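ChiX (Serratia marcescens, PDB 5OPZ) is a zinc-dependent L-Ala D-Glu endopeptidase that cleaves the peptide stems of peptidoglycan and is required for chitinase secretion. Local coordinates at residues A[92-103]-A[115-126]. Residues are numbered along the deposited sequence; the frame is centred on the assembly and turned at random. Where two conformers were deposited one is given.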
ATOM      1  N   TRP A  92       5.560  -6.622 -11.755  1.00 11.68           N
ATOM      2  CA  TRP A  92       4.532  -7.355 -11.002  1.00 11.17           C
ATOM      3  C   TRP A  92       5.085  -8.219  -9.877  1.00 10.41           C
ATOM      4  O   TRP A  92       4.551  -8.218  -8.793  1.00  9.30           O
ATOM      5  CB  TRP A  92       3.732  -8.267 -11.966  1.00 11.92           C
ATOM      6  CG  TRP A  92       2.817  -9.226 -11.275  1.00 14.07           C
ATOM      7  CD1 TRP A  92       3.083 -10.530 -10.967  1.00 16.15           C
ATOM      8  CD2 TRP A  92       1.533  -8.942 -10.719  1.00 16.96           C
ATOM      9  NE1 TRP A  92       2.045 -11.072 -10.264  1.00 16.09           N
ATOM     10  CE2 TRP A  92       1.080 -10.122 -10.084  1.00 15.25           C
ATOM     11  CE3 TRP A  92       0.726  -7.802 -10.684  1.00 20.25           C
ATOM     12  CZ2 TRP A  92      -0.182 -10.214  -9.494  1.00 19.74           C
ATOM     13  CZ3 TRP A  92      -0.500  -7.871 -10.056  1.00 21.51           C
ATOM     14  CH2 TRP A  92      -0.951  -9.076  -9.487  1.00 17.47           C
ATOM     15  N   ASP A  93       6.133  -8.974 -10.156  1.00 10.14           N
ATOM     16  CA  ASP A  93       6.626  -9.923  -9.181  1.00  9.86           C
ATOM     17  C   ASP A  93       7.044  -9.294  -7.868  1.00  7.64           C
ATOM     18  O   ASP A  93       6.886  -9.896  -6.807  1.00  8.96           O
ATOM     19  CB  ASP A  93       7.763 -10.813  -9.740  1.00 12.46           C
ATOM     20  CG  ASP A  93       7.233 -11.985 -10.459  1.00 17.54           C
ATOM     21  OD1 ASP A  93       6.284 -12.578  -9.941  1.00 22.60           O
ATOM     22  OD2 ASP A  93       7.751 -12.285 -11.538  1.00 24.99           O
ATOM     23  N   TYR A  94       7.544  -8.069  -7.924  1.00  6.05           N
ATOM     24  CA  TYR A  94       7.918  -7.365  -6.707  1.00  6.32           C
ATOM     25  C   TYR A  94       6.691  -7.123  -5.817  1.00  6.25           C
ATOM     26  O   TYR A  94       6.742  -7.301  -4.599  1.00  6.89           O
ATOM     27  CB  TYR A  94       8.613  -6.048  -7.019  1.00  6.39           C
ATOM     28  CG  TYR A  94      10.005  -6.139  -7.636  1.00  7.48           C
ATOM     29  CD1 TYR A  94      11.021  -6.785  -6.959  1.00  7.79           C
ATOM     30  CD2 TYR A  94      10.312  -5.520  -8.809  1.00  8.79           C
ATOM     31  CE1 TYR A  94      12.280  -6.859  -7.450  1.00  9.09           C
ATOM     32  CE2 TYR A  94      11.579  -5.597  -9.357  1.00  9.62           C
ATOM     33  CZ  TYR A  94      12.555  -6.285  -8.677  1.00  9.59           C
ATOM     34  OH  TYR A  94      13.814  -6.300  -9.206  1.00 11.56           O
ATOM     35  N   TYR A  95       5.595  -6.715  -6.456  1.00  6.45           N
ATOM     36  CA  TYR A  95       4.342  -6.468  -5.740  1.00  6.36           C
ATOM     37  C   TYR A  95       3.736  -7.747  -5.215  1.00  5.91           C
ATOM     38  O   TYR A  95       3.169  -7.758  -4.113  1.00  6.74           O
ATOM     39  CB  TYR A  95       3.348  -5.700  -6.662  1.00  7.26           C
ATOM     40  CG  TYR A  95       3.923  -4.348  -6.953  1.00  6.65           C
ATOM     41  CD1 TYR A  95       4.830  -4.163  -8.000  1.00  7.35           C
ATOM     42  CD2 TYR A  95       3.698  -3.278  -6.103  1.00  5.95           C
ATOM     43  CE1 TYR A  95       5.492  -2.986  -8.158  1.00  7.17           C
ATOM     44  CE2 TYR A  95       4.312  -2.080  -6.292  1.00  6.23           C
ATOM     45  CZ  TYR A  95       5.242  -1.931  -7.325  1.00  6.11           C
ATOM     46  OH  TYR A  95       5.931  -0.734  -7.428  1.00  7.11           O
ATOM     47  N   ALA A  96       3.891  -8.860  -5.935  1.00  5.81           N
ATOM     48  CA  ALA A  96       3.450 -10.161  -5.398  1.00  7.46           C
ATOM     49  C   ALA A  96       4.196 -10.509  -4.108  1.00  7.27           C
ATOM     50  O   ALA A  96       3.606 -11.050  -3.160  1.00  8.32           O
ATOM     51  CB  ALA A  96       3.548 -11.248  -6.441  1.00  8.61           C
ATOM     52  N   GLN A  97       5.486 -10.191  -4.099  1.00  7.11           N
ATOM     53  CA  GLN A  97       6.272 -10.475  -2.898  1.00  6.68           C
ATOM     54  C   GLN A  97       5.909  -9.577  -1.765  1.00  6.52           C
ATOM     55  O   GLN A  97       5.873 -10.031  -0.614  1.00  7.20           O
ATOM     56  CB  GLN A  97       7.760 -10.384  -3.214  1.00  8.74           C
ATOM     57  CG  GLN A  97       8.258 -11.497  -4.126  1.00 10.75           C
ATOM     58  CD  GLN A  97       9.758 -11.527  -4.259  1.00 13.96           C
ATOM     59  OE1 GLN A  97      10.431 -11.824  -3.306  1.00 15.17           O
ATOM     60  NE2 GLN A  97      10.270 -11.231  -5.455  1.00 16.21           N
ATOM     61  N   ILE A  98       5.714  -8.300  -2.069  1.00  5.79           N
ATOM     62  CA  ILE A  98       5.213  -7.371  -1.052  1.00  5.38           C
ATOM     63  C   ILE A  98       3.899  -7.896  -0.464  1.00  5.73           C
ATOM     64  O   ILE A  98       3.687  -7.832   0.766  1.00  6.04           O
ATOM     65  CB  ILE A  98       5.082  -5.915  -1.541  1.00  5.63           C
ATOM     66  CG1 ILE A  98       6.455  -5.386  -1.910  1.00  6.47           C
ATOM     67  CG2 ILE A  98       4.390  -5.032  -0.510  1.00  5.63           C
ATOM     68  CD1 ILE A  98       6.403  -4.212  -2.853  1.00  7.39           C
ATOM     69  N   ALA A  99       2.986  -8.346  -1.316  1.00  6.90           N
ATOM     70  CA  ALA A  99       1.698  -8.814  -0.843  1.00  6.66           C
ATOM     71  C   ALA A  99       1.829 -10.045   0.046  1.00  6.43           C
ATOM     72  O   ALA A  99       0.991 -10.214   0.915  1.00  6.68           O
ATOM     73  CB  ALA A  99       0.763  -9.077  -2.003  1.00  7.78           C
ATOM     74  N   VAL A 100       2.832 -10.906  -0.154  1.00  6.24           N
ATOM     75  CA  VAL A 100       3.063 -12.031   0.792  1.00  7.16           C
ATOM     76  C   VAL A 100       3.283 -11.461   2.201  1.00  6.51           C
ATOM     77  O   VAL A 100       2.742 -11.978   3.195  1.00  7.92           O
ATOM     78  CB  VAL A 100       4.267 -12.886   0.381  1.00  8.26           C
ATOM     79  CG1 VAL A 100       4.738 -13.841   1.451  1.00 10.55           C
ATOM     80  CG2 VAL A 100       3.901 -13.638  -0.872  1.00  8.80           C
ATOM     81  N   ALA A 101       4.148 -10.450   2.285  1.00  5.91           N
ATOM     82  CA  ALA A 101       4.468  -9.820   3.539  1.00  5.68           C
ATOM     83  C   ALA A 101       3.237  -9.144   4.167  1.00  4.83           C
ATOM     84  O   ALA A 101       3.035  -9.249   5.376  1.00  6.41           O
ATOM     85  CB  ALA A 101       5.569  -8.829   3.348  1.00  5.86           C
ATOM     86  N   VAL A 102       2.463  -8.414   3.361  1.00  5.08           N
ATOM     87  CA  VAL A 102       1.266  -7.791   3.841  1.00  5.26           C
ATOM     88  C   VAL A 102       0.275  -8.813   4.341  1.00  5.57           C
ATOM     89  O   VAL A 102      -0.328  -8.597   5.409  1.00  7.57           O
ATOM     90  CB  VAL A 102       0.635  -6.843   2.805  1.00  5.60           C
ATOM     91  CG1 VAL A 102      -0.709  -6.317   3.313  1.00  6.47           C
ATOM     92  CG2 VAL A 102       1.571  -5.711   2.492  1.00  5.44           C
ATOM     93  N   ARG A 103       0.092  -9.895   3.604  1.00  6.14           N
ATOM     94  CA  ARG A 103      -0.851 -10.946   4.015  1.00  7.18           C
ATOM     95  C   ARG A 103      -0.440 -11.606   5.311  1.00  6.64           C
ATOM     96  O   ARG A 103      -1.285 -11.885   6.162  1.00  7.33           O
ATOM     97  CB  ARG A 103      -0.909 -12.015   2.906  1.00  9.42           C
ATOM     98  CG  ARG A 103      -2.006 -13.036   2.853  1.00 12.56           C
ATOM     99  CD  ARG A 103      -2.059 -13.837   1.526  1.00 13.81           C
ATOM    100  NE  ARG A 103      -2.199 -13.053   0.304  1.00 15.52           N
ATOM    101  CZ  ARG A 103      -1.301 -12.926  -0.694  1.00 15.23           C
ATOM    102  NH1 ARG A 103      -0.096 -13.517  -0.706  1.00 18.39           N
ATOM    103  NH2 ARG A 103      -1.644 -12.185  -1.744  1.00 18.89           N
ATOM    104  N   TRP A 115      -5.908  -6.749  -1.489  1.00  6.79           N
ATOM    105  CA  TRP A 115      -4.832  -6.394  -2.400  1.00  6.23           C
ATOM    106  C   TRP A 115      -5.380  -6.203  -3.832  1.00  5.18           C
ATOM    107  O   TRP A 115      -6.108  -7.061  -4.313  1.00  6.66           O
ATOM    108  CB  TRP A 115      -3.770  -7.491  -2.396  1.00  6.79           C
ATOM    109  CG  TRP A 115      -2.629  -7.271  -3.295  1.00  6.24           C
ATOM    110  CD1 TRP A 115      -2.009  -6.078  -3.546  1.00  6.67           C
ATOM    111  CD2 TRP A 115      -1.966  -8.247  -4.117  1.00  6.43           C
ATOM    112  NE1 TRP A 115      -0.967  -6.262  -4.412  1.00  6.12           N
ATOM    113  CE2 TRP A 115      -0.909  -7.578  -4.776  1.00  6.87           C
ATOM    114  CE3 TRP A 115      -2.102  -9.630  -4.290  1.00  7.08           C
ATOM    115  CZ2 TRP A 115      -0.056  -8.255  -5.672  1.00  6.75           C
ATOM    116  CZ3 TRP A 115      -1.239 -10.294  -5.160  1.00  6.85           C
ATOM    117  CH2 TRP A 115      -0.246  -9.602  -5.833  1.00  7.17           C
ATOM    118  N   GLY A 116      -4.955  -5.151  -4.506  1.00  5.78           N
ATOM    119  CA  GLY A 116      -5.356  -4.930  -5.903  1.00  5.99           C
ATOM    120  C   GLY A 116      -4.848  -5.984  -6.837  1.00  6.26           C
ATOM    121  O   GLY A 116      -5.340  -6.105  -7.941  1.00  7.63           O
ATOM    122  N   GLY A 117      -3.852  -6.755  -6.407  1.00  6.61           N
ATOM    123  CA  GLY A 117      -3.403  -7.878  -7.202  1.00  6.87           C
ATOM    124  C   GLY A 117      -4.371  -9.038  -7.279  1.00  7.50           C
ATOM    125  O   GLY A 117      -4.204  -9.911  -8.113  1.00 11.03           O
ATOM    126  N   GLU A 118      -5.433  -8.965  -6.476  1.00  8.72           N
ATOM    127  CA  GLU A 118      -6.536  -9.913  -6.473  1.00  9.66           C
ATOM    128  C   GLU A 118      -7.891  -9.288  -6.825  1.00 10.52           C
ATOM    129  O   GLU A 118      -8.949  -9.890  -6.595  1.00 14.06           O
ATOM    130  CB  GLU A 118      -6.598 -10.589  -5.084  1.00 10.93           C
ATOM    131  CG  GLU A 118      -5.413 -11.506  -4.829  1.00 12.42           C
ATOM    132  CD  GLU A 118      -5.155 -11.845  -3.353  1.00 12.70           C
ATOM    133  OE1 GLU A 118      -5.904 -11.433  -2.435  1.00 15.80           O
ATOM    134  OE2 GLU A 118      -4.235 -12.640  -3.107  1.00 16.07           O
ATOM    135  N   TRP A 119      -7.854  -8.109  -7.438  1.00 10.19           N
ATOM    136  CA  TRP A 119      -9.055  -7.557  -8.051  1.00 10.79           C
ATOM    137  C   TRP A 119      -9.546  -8.501  -9.116  1.00 12.17           C
ATOM    138  O   TRP A 119      -8.753  -9.221  -9.696  1.00 12.54           O
ATOM    139  CB  TRP A 119      -8.802  -6.183  -8.673  1.00  9.95           C
ATOM    140  CG  TRP A 119      -8.609  -5.034  -7.711  1.00  9.73           C
ATOM    141  CD1 TRP A 119      -9.113  -4.938  -6.470  1.00 10.24           C
ATOM    142  CD2 TRP A 119      -7.936  -3.806  -7.970  1.00  9.12           C
ATOM    143  NE1 TRP A 119      -8.758  -3.747  -5.913  1.00 11.12           N
ATOM    144  CE2 TRP A 119      -8.073  -3.006  -6.836  1.00  9.43           C
ATOM    145  CE3 TRP A 119      -7.233  -3.300  -9.051  1.00  9.70           C
ATOM    146  CZ2 TRP A 119      -7.507  -1.736  -6.736  1.00 10.01           C
ATOM    147  CZ3 TRP A 119      -6.689  -2.035  -8.969  1.00  9.44           C
ATOM    148  CH2 TRP A 119      -6.790  -1.285  -7.807  1.00  8.45           C
ATOM    149  N   LYS A 120     -10.858  -8.531  -9.325  1.00 13.09           N
ATOM    150  CA  LYS A 120     -11.448  -9.493 -10.259  1.00 15.08           C
ATOM    151  C   LYS A 120     -11.057  -9.218 -11.690  1.00 17.03           C
ATOM    152  O   LYS A 120     -10.974 -10.149 -12.486  1.00 21.74           O
ATOM    153  CB  LYS A 120     -12.961  -9.554 -10.113  1.00 17.42           C
ATOM    154  CG  LYS A 120     -13.342 -10.251  -8.809  1.00 22.19           C
ATOM    155  CD  LYS A 120     -14.834 -10.429  -8.608  1.00 27.63           C
ATOM    156  CE  LYS A 120     -15.101 -11.410  -7.474  1.00 31.15           C
ATOM    157  NZ  LYS A 120     -16.530 -11.810  -7.469  1.00 33.53           N
ATOM    158  N   THR A 121     -10.808  -7.948 -12.003  0.70 14.96           N
ATOM    159  CA  THR A 121     -10.231  -7.536 -13.277  0.70 15.02           C
ATOM    160  C   THR A 121      -9.217  -6.425 -13.050  0.70 12.70           C
ATOM    161  O   THR A 121      -9.147  -5.847 -11.975  0.70 13.49           O
ATOM    162  CB  THR A 121     -11.317  -7.026 -14.233  0.70 15.53           C
ATOM    163  OG1 THR A 121     -12.077  -6.010 -13.569  0.70 18.00           O
ATOM    164  CG2 THR A 121     -12.242  -8.173 -14.683  0.70 15.41           C
ATOM    165  N   LEU A 122      -8.430  -6.160 -14.082  1.00 12.22           N
ATOM    166  CA  LEU A 122      -7.452  -5.062 -14.104  1.00 10.60           C
ATOM    167  C   LEU A 122      -6.569  -5.059 -12.856  1.00 10.36           C
ATOM    168  O   LEU A 122      -6.393  -4.070 -12.199  1.00 10.10           O
ATOM    169  CB  LEU A 122      -8.133  -3.706 -14.347  1.00 11.42           C
ATOM    170  CG  LEU A 122      -9.065  -3.586 -15.568  1.00 13.30           C
ATOM    171  CD1 LEU A 122      -9.633  -2.181 -15.686  1.00 14.60           C
ATOM    172  CD2 LEU A 122      -8.353  -4.035 -16.832  1.00 14.45           C
ATOM    173  N   LYS A 123      -6.048  -6.222 -12.528  1.00 11.03           N
ATOM    174  CA  LYS A 123      -5.246  -6.394 -11.324  1.00 10.81           C
ATOM    175  C   LYS A 123      -4.093  -5.412 -11.373  1.00 11.29           C
ATOM    176  O   LYS A 123      -3.491  -5.226 -12.440  1.00 12.98           O
ATOM    177  CB  LYS A 123      -4.673  -7.809 -11.275  1.00 12.68           C
ATOM    178  CG  LYS A 123      -5.675  -8.854 -10.872  1.00 15.10           C
ATOM    179  CD  LYS A 123      -5.151 -10.261 -11.146  1.00 16.72           C
ATOM    180  CE  LYS A 123      -6.087 -11.317 -10.583  1.00 18.51           C
ATOM    181  NZ  LYS A 123      -7.462 -11.245 -11.159  1.00 21.22           N
ATOM    182  N   ASP A 124      -3.764  -4.827 -10.221  1.00 11.06           N
ATOM    183  CA  ASP A 124      -2.650  -3.887 -10.112  1.00 12.22           C
ATOM    184  C   ASP A 124      -2.023  -4.005  -8.716  1.00 11.61           C
ATOM    185  O   ASP A 124      -2.694  -4.040  -7.686  1.00 13.44           O
ATOM    186  CB  ASP A 124      -3.084  -2.438 -10.379  1.00 14.16           C
ATOM    187  CG  ASP A 124      -1.907  -1.519 -10.733  1.00 15.60           C
ATOM    188  OD1 ASP A 124      -1.015  -1.925 -11.517  1.00 19.46           O
ATOM    189  OD2 ASP A 124      -1.884  -0.360 -10.268  1.00 16.23           O
ATOM    190  N   GLY A 125      -0.719  -4.100  -8.733  1.00  9.50           N
ATOM    191  CA  GLY A 125       0.046  -4.465  -7.582  1.00  9.14           C
ATOM    192  C   GLY A 125       0.113  -3.496  -6.424  1.00  7.18           C
ATOM    193  O   GLY A 125       0.270  -3.968  -5.332  1.00  7.18           O
ATOM    194  N   PRO A 126       0.103  -2.170  -6.635  1.00  6.06           N
ATOM    195  CA  PRO A 126       0.358  -1.268  -5.495  1.00  5.96           C
ATOM    196  C   PRO A 126      -0.711  -1.160  -4.404  1.00  5.54           C
ATOM    197  O   PRO A 126      -0.326  -0.798  -3.295  1.00  5.98           O
ATOM    198  CB  PRO A 126       0.501   0.090  -6.159  1.00  6.06           C
ATOM    199  CG  PRO A 126       1.075  -0.252  -7.501  1.00  7.26           C
ATOM    200  CD  PRO A 126       0.357  -1.495  -7.929  1.00  7.40           C
TER
HETATM  201  O   HOH W   1      -4.717 -12.122   0.227  1.00 29.31           O
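Trp-115 lays the face of its indole against the methyl group of Ala-99, whose CB stands 3.5 Å from the centroid of the six-membered ring and almost on the ring normal, a close CH-pi contact. In this clan MD zinc peptidase, which matches the D-alanyl-D-alanine carboxypeptidase family in sequence, helix 92-109 packs on the loop that joins the antiparallel strands 113-115 and 127-130. The opposite face of the same indole is covered by Gly-117 CA, so the ring is sandwiched between helix and loop. With CG anti to the backbone N (chi1 179°), Trp-115 reaches out to the helix, and its NE1 gives a hydrogen bond of 2.8 Å to Gly-125 O, within the indole plane; this fixes the rotation of the ring and ties the two ends of the loop together. Trp-92 continues the aromatic patch. Its six-membered ring lies at 30° to that of Trp-115 but is slid well aside, CZ2 coming 3.7 Å from Trp-115 CH2, while Gly-117 CA lies at the edge of the Trp-92 ring, near its plane, next to CH2. Tyr-95 packs against the end of the loop, CB resting 3.6 Å from Gly-125 CA and CE2 3.9 Å from Pro-126 CG; its OH is hydrogen-bonded to Ser-89 O and Ala-82 N. The side chain of Pro-126 lies about 6 Å from the bound zinc, and the next residue, His-127, is a zinc ligand together with His-72 and Asp-79. One turn beyond Ala-99, Arg-103 bends at chi3 (-57°) and lies at a solvent-exposed margin of the contact: NH2 forms a 3.0 Å salt bridge with Glu-118 OE2, and a water accepts from Arg-103 NE and donates to Glu-118 OE1.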